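Local atomic coordinates of basic helix-loop-helix, putative, expressed (Oryza sativa subsp. japonica, PDB entry 5LW0), a protein that binds ADP-ribose through the macrodomain seen here and is probably linked to ADP-ribosylation signalling in the repair of DNA interstrand crosslinks. Residues 110-115 against 141-146; 131-136 against 188-193; 171-174 against 178-181. All blocks are in the same frame, centred on the assembly; numbering follows the deposited sequence. Where two conformers were deposited one is given.

How the contacts relate
Contacts 1 and 2 are buried near the ADP-ribose, while contact 3 is only partly buried and lies farther out. Helix 139-148 receives the adenine loop 110-115 in contact 1; in contact 2 the loop 131-136, which runs into that helix, rests on strand 187-192. Asn141 ties the two together, its ND2 lying 2.8 Å from Gly136 O. Contact 3 packs the chain leaving strand 167-172 on helix 178-183, and Ile188 O bonds to Val171 N between the neighbouring strands of contacts 2 and 3. Contact 1 combines apolar packing with polar recognition of the ligand, contact 2 meets across its segments through apolar atoms, and contact 3 adds one side-chain bond to a backbone carbonyl.

Contact 1: 110-115 against 141-146; sequences DITQLQ and NAAIYN. With AR6 ([(2R,3S,4R,5R)-5-(6-aminopurin-9-yl)-3,4-dihydroxy-oxolan-2-yl]methyl [hydroxy-[[(2R,3S,4R,5S)-3,4,5-trihydroxyoxolan-2-yl]methoxy]phosphoryl] hydrogen phosphate), chain C.
Asp110 OD1 is gripped by three donors: N and OG1 of Thr112, a residue that also packs on helix segment 141-146, and the amino group of the bound ADP-ribose. AR6 N6 makes a nearly straight bond to Asp110 OD1 (2.9 Å, 175°), whereas Thr112 N and OG1 come in from one face of the carboxylate, well above its plane. The bond from Thr112 N makes an Asx turn within the type I turn Asp110 to Gln113. Gln113 NE2 holds the other oxygen, Asp110 OD2, at 2.8 Å, and with both oxygens engaged the carboxylate is fixed in rotation. Ile111 N donates to AR6 N1 at 3.0 Å. This paired reading of N6 and N1, by an aspartate and the next backbone N-H, is the adenine recognition familiar from macrodomains. With an alanine in place of Asp110, the adenine amino group would probably lose its acceptor and the Gln113 amide would be set free to turn. Thr112 carries OG1 between its backbone N and carbonyl carbon (chi1 69°), which sends CG2 to the helix: Thr112 CG2 lies 3.6 Å from Ala143 O and, a little farther off, touches Ile144 CG1. Ile111 CG2 meets Ile144 CD1 at 4.1 Å as the two side chains cross obliquely, both also touching Ile125 of strand 124-128. From the helix side, Ala143 CB approaches AR6 N6 to 3.8 Å.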
# COMPACT_ATOMS: atom_id res chain seq x y z
N ASP A 110 12.14 -3.23 -2.84
CA ASP A 110 11.17 -3.35 -3.91
C ASP A 110 10.04 -4.23 -3.34
O ASP A 110 10.26 -5.36 -2.90
CB ASP A 110 11.84 -4.04 -5.09
CG ASP A 110 10.93 -4.20 -6.30
OD1 ASP A 110 9.70 -4.08 -6.21
OD2 ASP A 110 11.51 -4.54 -7.40
N ILE A 111 8.83 -3.69 -3.37
CA ILE A 111 7.67 -4.37 -2.85
C ILE A 111 7.37 -5.70 -3.51
O ILE A 111 6.64 -6.51 -2.98
CB ILE A 111 6.46 -3.42 -2.84
CG1 ILE A 111 5.49 -3.80 -1.73
CG2 ILE A 111 5.81 -3.31 -4.18
CD1 ILE A 111 4.42 -2.75 -1.50
N THR A 112 7.90 -5.89 -4.75
CA THR A 112 7.74 -7.16 -5.46
C THR A 112 8.91 -8.14 -5.24
O THR A 112 8.87 -9.22 -5.80
CB THR A 112 7.58 -6.92 -6.97
OG1 THR A 112 8.81 -6.45 -7.53
CG2 THR A 112 6.52 -5.90 -7.23
N GLN A 113 9.88 -7.75 -4.40
CA GLN A 113 11.01 -8.61 -4.10
C GLN A 113 11.34 -8.59 -2.60
O GLN A 113 12.54 -8.66 -2.19
CB GLN A 113 12.24 -8.16 -4.88
CG GLN A 113 12.03 -8.14 -6.40
CD GLN A 113 13.33 -7.82 -7.18
OE1 GLN A 113 14.19 -8.65 -7.31
NE2 GLN A 113 13.44 -6.61 -7.65
N LEU A 114 10.31 -8.55 -1.75
CA LEU A 114 10.58 -8.44 -0.36
C LEU A 114 11.27 -9.69 0.23
O LEU A 114 12.07 -9.55 1.11
CB LEU A 114 9.29 -8.14 0.43
CG LEU A 114 8.82 -6.73 0.16
CD1 LEU A 114 7.40 -6.55 0.70
CD2 LEU A 114 9.77 -5.70 0.69
N GLN A 115 10.83 -10.89 -0.14
CA GLN A 115 11.42 -12.13 0.40
C GLN A 115 12.77 -12.39 -0.24
O GLN A 115 13.79 -12.55 0.46
CB GLN A 115 10.50 -13.30 0.20
CG GLN A 115 11.11 -14.62 0.69
CD GLN A 115 10.09 -15.73 0.73
OE1 GLN A 115 9.47 -16.07 -0.28
NE2 GLN A 115 9.93 -16.33 1.90
N ASN A 141 2.38 0.40 -9.48
CA ASN A 141 1.37 -0.38 -10.21
C ASN A 141 1.99 -1.19 -11.36
O ASN A 141 1.76 -2.38 -11.50
CB ASN A 141 0.31 0.56 -10.73
CG ASN A 141 -0.80 -0.16 -11.44
OD1 ASN A 141 -1.68 -0.72 -10.85
ND2 ASN A 141 -0.77 -0.12 -12.80
N ALA A 142 2.88 -0.53 -12.12
CA ALA A 142 3.58 -1.27 -13.19
C ALA A 142 4.42 -2.40 -12.68
O ALA A 142 4.41 -3.49 -13.23
CB ALA A 142 4.43 -0.30 -13.99
N ALA A 143 5.13 -2.14 -11.58
CA ALA A 143 6.00 -3.13 -11.01
C ALA A 143 5.25 -4.35 -10.52
O ALA A 143 5.68 -5.46 -10.71
CB ALA A 143 6.81 -2.50 -9.87
N ILE A 144 4.10 -4.13 -9.81
CA ILE A 144 3.35 -5.19 -9.30
C ILE A 144 2.75 -6.05 -10.42
O ILE A 144 2.81 -7.26 -10.36
CB ILE A 144 2.27 -4.69 -8.26
CG1 ILE A 144 3.02 -4.29 -6.98
CG2 ILE A 144 1.28 -5.78 -8.00
CD1 ILE A 144 2.18 -3.55 -5.96
N TYR A 145 2.13 -5.41 -11.40
CA TYR A 145 1.50 -6.18 -12.48
C TYR A 145 2.59 -6.96 -13.28
O TYR A 145 2.34 -8.08 -13.67
CB TYR A 145 0.67 -5.26 -13.39
CG TYR A 145 -0.72 -5.14 -12.97
CD1 TYR A 145 -1.60 -6.15 -13.23
CD2 TYR A 145 -1.20 -3.99 -12.31
CE1 TYR A 145 -2.95 -6.05 -12.87
CE2 TYR A 145 -2.54 -3.90 -11.91
CZ TYR A 145 -3.41 -4.94 -12.21
OH TYR A 145 -4.73 -4.92 -11.80
N ASN A 146 3.76 -6.35 -13.47
CA ASN A 146 4.89 -7.03 -14.18
C ASN A 146 5.37 -8.21 -13.43
O ASN A 146 5.57 -9.26 -13.99
CB ASN A 146 6.00 -6.07 -14.45
CG ASN A 146 5.69 -5.14 -15.60
OD1 ASN A 146 4.79 -5.40 -16.38
ND2 ASN A 146 6.43 -4.06 -15.70
N1 AR6 C . 8.65 -0.97 -4.54
C2 AR6 C . 8.38 -0.13 -3.52
N3 AR6 C . 8.00 1.13 -3.67
C4 AR6 C . 7.85 1.66 -4.92
C5 AR6 C . 8.07 0.85 -6.08
C6 AR6 C . 8.49 -0.54 -5.84
N6 AR6 C . 8.71 -1.39 -6.82
N7 AR6 C . 7.83 1.66 -7.21
C8 AR6 C . 7.42 2.86 -6.73
N9 AR6 C . 7.43 2.87 -5.35
PA AR6 C . 3.30 5.68 -7.36
PB AR6 C . 0.83 7.22 -6.76
C1' AR6 C . 6.97 3.91 -4.45
O1A AR6 C . 3.69 6.80 -8.35
O1B AR6 C . 1.58 8.51 -6.51
C1D AR6 C . 0.61 4.44 -10.99
O1D AR6 C . 1.39 4.05 -12.09
C2' AR6 C . 7.23 5.36 -4.83
O2' AR6 C . 8.63 5.75 -4.63
O2A AR6 C . 3.42 4.26 -7.77
O2B AR6 C . -0.31 6.84 -5.86
C2D AR6 C . -0.89 4.14 -11.29
O2D AR6 C . -1.08 3.71 -12.70
C3' AR6 C . 6.22 6.07 -3.97
O3' AR6 C . 6.72 6.32 -2.63
O3A AR6 C . 1.79 5.92 -6.81
C3D AR6 C . -1.61 5.42 -10.98
O3D AR6 C . -1.98 5.99 -12.27
C4' AR6 C . 5.04 5.08 -3.91
O4' AR6 C . 5.51 3.85 -4.41
C4D AR6 C . -0.58 6.31 -10.25
O4D AR6 C . 0.74 5.85 -10.62
C5' AR6 C . 3.84 5.51 -4.72
O5' AR6 C . 4.22 5.96 -6.03
C5D AR6 C . -0.63 6.25 -8.73
O5D AR6 C . 0.26 7.29 -8.27

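Contact 2: 131-136 against 188-193; sequences WRLKPG and IIHVLG
His190 points from its strand at Leu133, and nearly every atom of its side chain has a neighbour. At the root, His190 CB meets Leu133 CD2 at 3.8 Å, and the same methyl comes within 4.0 Å of His190 CG, approaching the ring obliquely. The first torsion sets CG anti to the carbonyl carbon (chi1 -60°), carrying the imidazole past Leu133. Farther out His190 ND1 is hydrogen-bonded to Asn127 ND2, and His190 NE2 to Thr156 OG1 of helix 150-159, so both ring nitrogens of this buried histidine are satisfied and the ring is held against rotation. Ile188 CG2 packs 4.0 Å above one face of the His190 ring, and His190 CD2 touches Val171 on the next strand.

Two residues along, Leu192 also faces the loop. Its CD2 rests on Trp131 CB at 3.7 Å, while Leu192 CD1 lies 3.9 Å from Trp131 N. Only the base of the tryptophan takes part: the indole leads away from the strand, with Arg132 CG over the centre of one face, 3.5 Å above the plane.

Beyond Leu133 the chain turns so that Lys134 O and Gly136 O can both accept from Asn141 ND2, and Asn141 OD1 in turn accepts from Asn127. Gly136 touches the ADP-ribose. A hydrogen-bonded network through Asn127 and Asn141 thus links the buried histidine to the glycine-rich turn entering helix 139-148, the macrodomain loop that cradles the ligand after strand 124-128.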
# COMPACT_ATOMS: atom_id res chain seq x y z
N TRP A 131 -7.66 4.25 -11.43
CA TRP A 131 -9.08 4.06 -11.18
C TRP A 131 -9.68 2.95 -12.01
O TRP A 131 -10.70 2.38 -11.67
CB TRP A 131 -9.86 5.37 -11.32
CG TRP A 131 -10.11 5.87 -12.74
CD1 TRP A 131 -9.38 6.79 -13.42
CD2 TRP A 131 -11.25 5.58 -13.58
NE1 TRP A 131 -9.99 7.07 -14.63
CE2 TRP A 131 -11.14 6.36 -14.73
CE3 TRP A 131 -12.38 4.78 -13.41
CZ2 TRP A 131 -12.07 6.28 -15.78
CZ3 TRP A 131 -13.30 4.70 -14.45
CH2 TRP A 131 -13.12 5.43 -15.62
N ARG A 132 -9.06 2.66 -13.15
CA ARG A 132 -9.56 1.62 -14.06
C ARG A 132 -8.97 0.24 -13.73
O ARG A 132 -9.29 -0.76 -14.39
CB ARG A 132 -9.20 1.99 -15.53
CG ARG A 132 -9.77 3.32 -16.01
CD ARG A 132 -9.44 3.49 -17.54
NE ARG A 132 -9.98 4.76 -18.12
CZ ARG A 132 -9.35 5.96 -18.12
NH1 ARG A 132 -8.14 6.12 -17.55
NH2 ARG A 132 -9.94 7.03 -18.70
N LEU A 133 -8.11 0.19 -12.73
CA LEU A 133 -7.41 -1.06 -12.30
C LEU A 133 -6.65 -1.73 -13.44
O LEU A 133 -6.76 -2.94 -13.63
CB LEU A 133 -8.39 -2.05 -11.64
CG LEU A 133 -9.10 -1.51 -10.40
CD1 LEU A 133 -10.12 -2.51 -9.85
CD2 LEU A 133 -8.10 -1.23 -9.30
N LYS A 134 -5.95 -0.94 -14.24
CA LYS A 134 -5.23 -1.46 -15.39
C LYS A 134 -3.74 -1.55 -15.08
O LYS A 134 -3.23 -0.78 -14.25
CB LYS A 134 -5.44 -0.55 -16.61
CG LYS A 134 -6.86 -0.43 -17.06
CD LYS A 134 -7.31 -1.68 -17.75
CE LYS A 134 -8.76 -1.58 -18.24
NZ LYS A 134 -9.33 -2.93 -18.44
N PRO A 135 -3.06 -2.43 -15.74
CA PRO A 135 -1.60 -2.52 -15.64
C PRO A 135 -0.87 -1.37 -16.24
O PRO A 135 -1.47 -0.50 -16.84
CB PRO A 135 -1.25 -3.78 -16.47
CG PRO A 135 -2.51 -4.38 -16.86
CD PRO A 135 -3.59 -3.37 -16.75
N GLY A 136 0.46 -1.39 -16.09
CA GLY A 136 1.30 -0.38 -16.68
C GLY A 136 1.23 0.91 -15.94
O GLY A 136 0.98 0.94 -14.71
N ILE A 188 -3.15 -9.13 -3.11
CA ILE A 188 -2.79 -7.76 -3.43
C ILE A 188 -4.00 -6.89 -3.15
O ILE A 188 -5.10 -7.23 -3.54
CB ILE A 188 -2.38 -7.66 -4.92
CG1 ILE A 188 -1.02 -8.44 -5.09
CG2 ILE A 188 -2.30 -6.22 -5.36
CD1 ILE A 188 -0.63 -8.64 -6.48
N ILE A 189 -3.80 -5.79 -2.48
CA ILE A 189 -4.87 -4.86 -2.25
C ILE A 189 -4.60 -3.62 -3.08
O ILE A 189 -3.70 -2.86 -2.76
CB ILE A 189 -5.01 -4.49 -0.72
CG1 ILE A 189 -5.14 -5.74 0.12
CG2 ILE A 189 -6.18 -3.54 -0.57
CD1 ILE A 189 -5.13 -5.50 1.63
N HIS A 190 -5.43 -3.40 -4.12
CA HIS A 190 -5.35 -2.21 -4.92
C HIS A 190 -5.98 -1.06 -4.13
O HIS A 190 -7.11 -1.17 -3.71
CB HIS A 190 -6.13 -2.38 -6.20
CG HIS A 190 -5.66 -3.51 -7.07
ND1 HIS A 190 -4.43 -3.51 -7.68
CD2 HIS A 190 -6.30 -4.60 -7.51
CE1 HIS A 190 -4.33 -4.58 -8.46
NE2 HIS A 190 -5.44 -5.28 -8.35
N VAL A 191 -5.29 0.08 -4.07
CA VAL A 191 -5.75 1.26 -3.35
C VAL A 191 -5.71 2.46 -4.29
O VAL A 191 -4.70 2.61 -5.03
CB VAL A 191 -4.79 1.59 -2.21
CG1 VAL A 191 -5.39 2.71 -1.41
CG2 VAL A 191 -4.54 0.38 -1.35
N LEU A 192 -6.74 3.27 -4.31
CA LEU A 192 -6.72 4.50 -5.15
C LEU A 192 -6.63 5.69 -4.21
O LEU A 192 -7.59 5.99 -3.46
CB LEU A 192 -7.95 4.60 -6.02
CG LEU A 192 -7.93 5.84 -6.96
CD1 LEU A 192 -6.77 5.78 -7.92
CD2 LEU A 192 -9.25 5.93 -7.68
N GLY A 193 -5.52 6.41 -4.26
CA GLY A 193 -5.40 7.58 -3.46
C GLY A 193 -5.90 8.83 -4.18
O GLY A 193 -6.19 8.75 -5.35

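Contact 3: 171-174 against 178-181; sequences VPLP and PLHQ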
# COMPACT_ATOMS: atom_id res chain seq x y z
N VAL A 171 -7.59 -8.53 -3.59
CA VAL A 171 -7.63 -9.55 -4.67
C VAL A 171 -6.76 -10.70 -4.27
O VAL A 171 -5.55 -10.52 -4.06
CB VAL A 171 -7.12 -8.94 -5.98
CG1 VAL A 171 -7.13 -10.00 -7.11
CG2 VAL A 171 -7.97 -7.72 -6.38
N PRO A 172 -7.31 -11.94 -4.26
CA PRO A 172 -6.41 -13.07 -4.01
C PRO A 172 -5.56 -13.36 -5.22
O PRO A 172 -6.05 -13.30 -6.34
CB PRO A 172 -7.36 -14.25 -3.74
CG PRO A 172 -8.71 -13.70 -3.76
CD PRO A 172 -8.70 -12.34 -4.36
N LEU A 173 -4.27 -13.58 -4.99
CA LEU A 173 -3.31 -13.78 -6.07
C LEU A 173 -3.15 -15.30 -6.31
O LEU A 173 -2.74 -16.00 -5.41
CB LEU A 173 -1.94 -13.19 -5.69
CG LEU A 173 -0.87 -13.30 -6.75
CD1 LEU A 173 -1.22 -12.54 -8.02
CD2 LEU A 173 0.49 -12.86 -6.25
N PRO A 174 -3.51 -15.78 -7.52
CA PRO A 174 -3.38 -17.21 -7.79
C PRO A 174 -2.01 -17.74 -7.52
O PRO A 174 -1.01 -17.06 -7.77
CB PRO A 174 -3.71 -17.30 -9.28
CG PRO A 174 -4.64 -16.17 -9.50
CD PRO A 174 -4.06 -15.07 -8.65
N PRO A 178 4.10 -15.94 -10.61
CA PRO A 178 5.50 -15.90 -10.20
C PRO A 178 5.72 -15.11 -8.90
O PRO A 178 6.58 -15.48 -8.09
CB PRO A 178 6.19 -15.20 -11.39
CG PRO A 178 5.35 -15.60 -12.57
CD PRO A 178 3.93 -15.64 -12.05
N LEU A 179 4.94 -14.05 -8.69
CA LEU A 179 5.04 -13.27 -7.45
C LEU A 179 4.66 -14.11 -6.21
O LEU A 179 5.28 -13.95 -5.16
CB LEU A 179 4.17 -12.01 -7.54
CG LEU A 179 4.25 -11.06 -6.33
CD1 LEU A 179 5.66 -10.55 -6.08
CD2 LEU A 179 3.35 -9.88 -6.64
N HIS A 180 3.67 -15.00 -6.34
CA HIS A 180 3.29 -15.90 -5.27
C HIS A 180 4.47 -16.93 -5.05
O HIS A 180 4.92 -17.17 -3.95
CB HIS A 180 1.93 -16.59 -5.66
CG HIS A 180 1.19 -17.23 -4.52
ND1 HIS A 180 -0.18 -17.08 -4.34
CD2 HIS A 180 1.60 -18.05 -3.53
CE1 HIS A 180 -0.57 -17.80 -3.30
NE2 HIS A 180 0.49 -18.40 -2.79
N GLN A 181 4.91 -17.54 -6.14
CA GLN A 181 5.95 -18.56 -6.08
C GLN A 181 7.26 -18.05 -5.50
O GLN A 181 7.86 -18.71 -4.68
CB GLN A 181 6.18 -19.16 -7.46
CG GLN A 181 5.00 -19.98 -7.95
CD GLN A 181 5.02 -20.25 -9.45
OE1 GLN A 181 4.15 -20.96 -9.98
NE2 GLN A 181 5.98 -19.65 -10.14
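Leu173 and His180 account for most of the buried surface, one just past the end of strand 167-172 and the other on the first turn of helix 178-183. Leu173 extends with CG anti to its backbone N (chi1 -178°), which lays CD2 against the helix backbone, 3.8 Å from His180 N. The same methyl is 4.0 Å from His180 CB and touches Leu179 CB, the two leucine side chains crossing at about a right angle. In one of its two modelled conformers His180 also reaches back to the chain just after the strand: His180 ND1 donates to Leu173 O at 3.0 Å. The oxygen lies close to the ring plane, but the bond is bent (147° at the hydrogen) and meets the carbonyl from above its plane.

Strand 167-172 is an outermost strand of the mixed macrodomain sheet, antiparallel to strand 187-192, and helix 178-183 sits in the connection between them. The contact therefore folds the start of the helix back on the residues that leave strand 167-172. Pro174 O lies 3.6 Å from His180 CB, while the proline ring packs on helix 150-159. Leu173 and Leu179 both also touch Val185 and Ala148 at the end of helix 139-148.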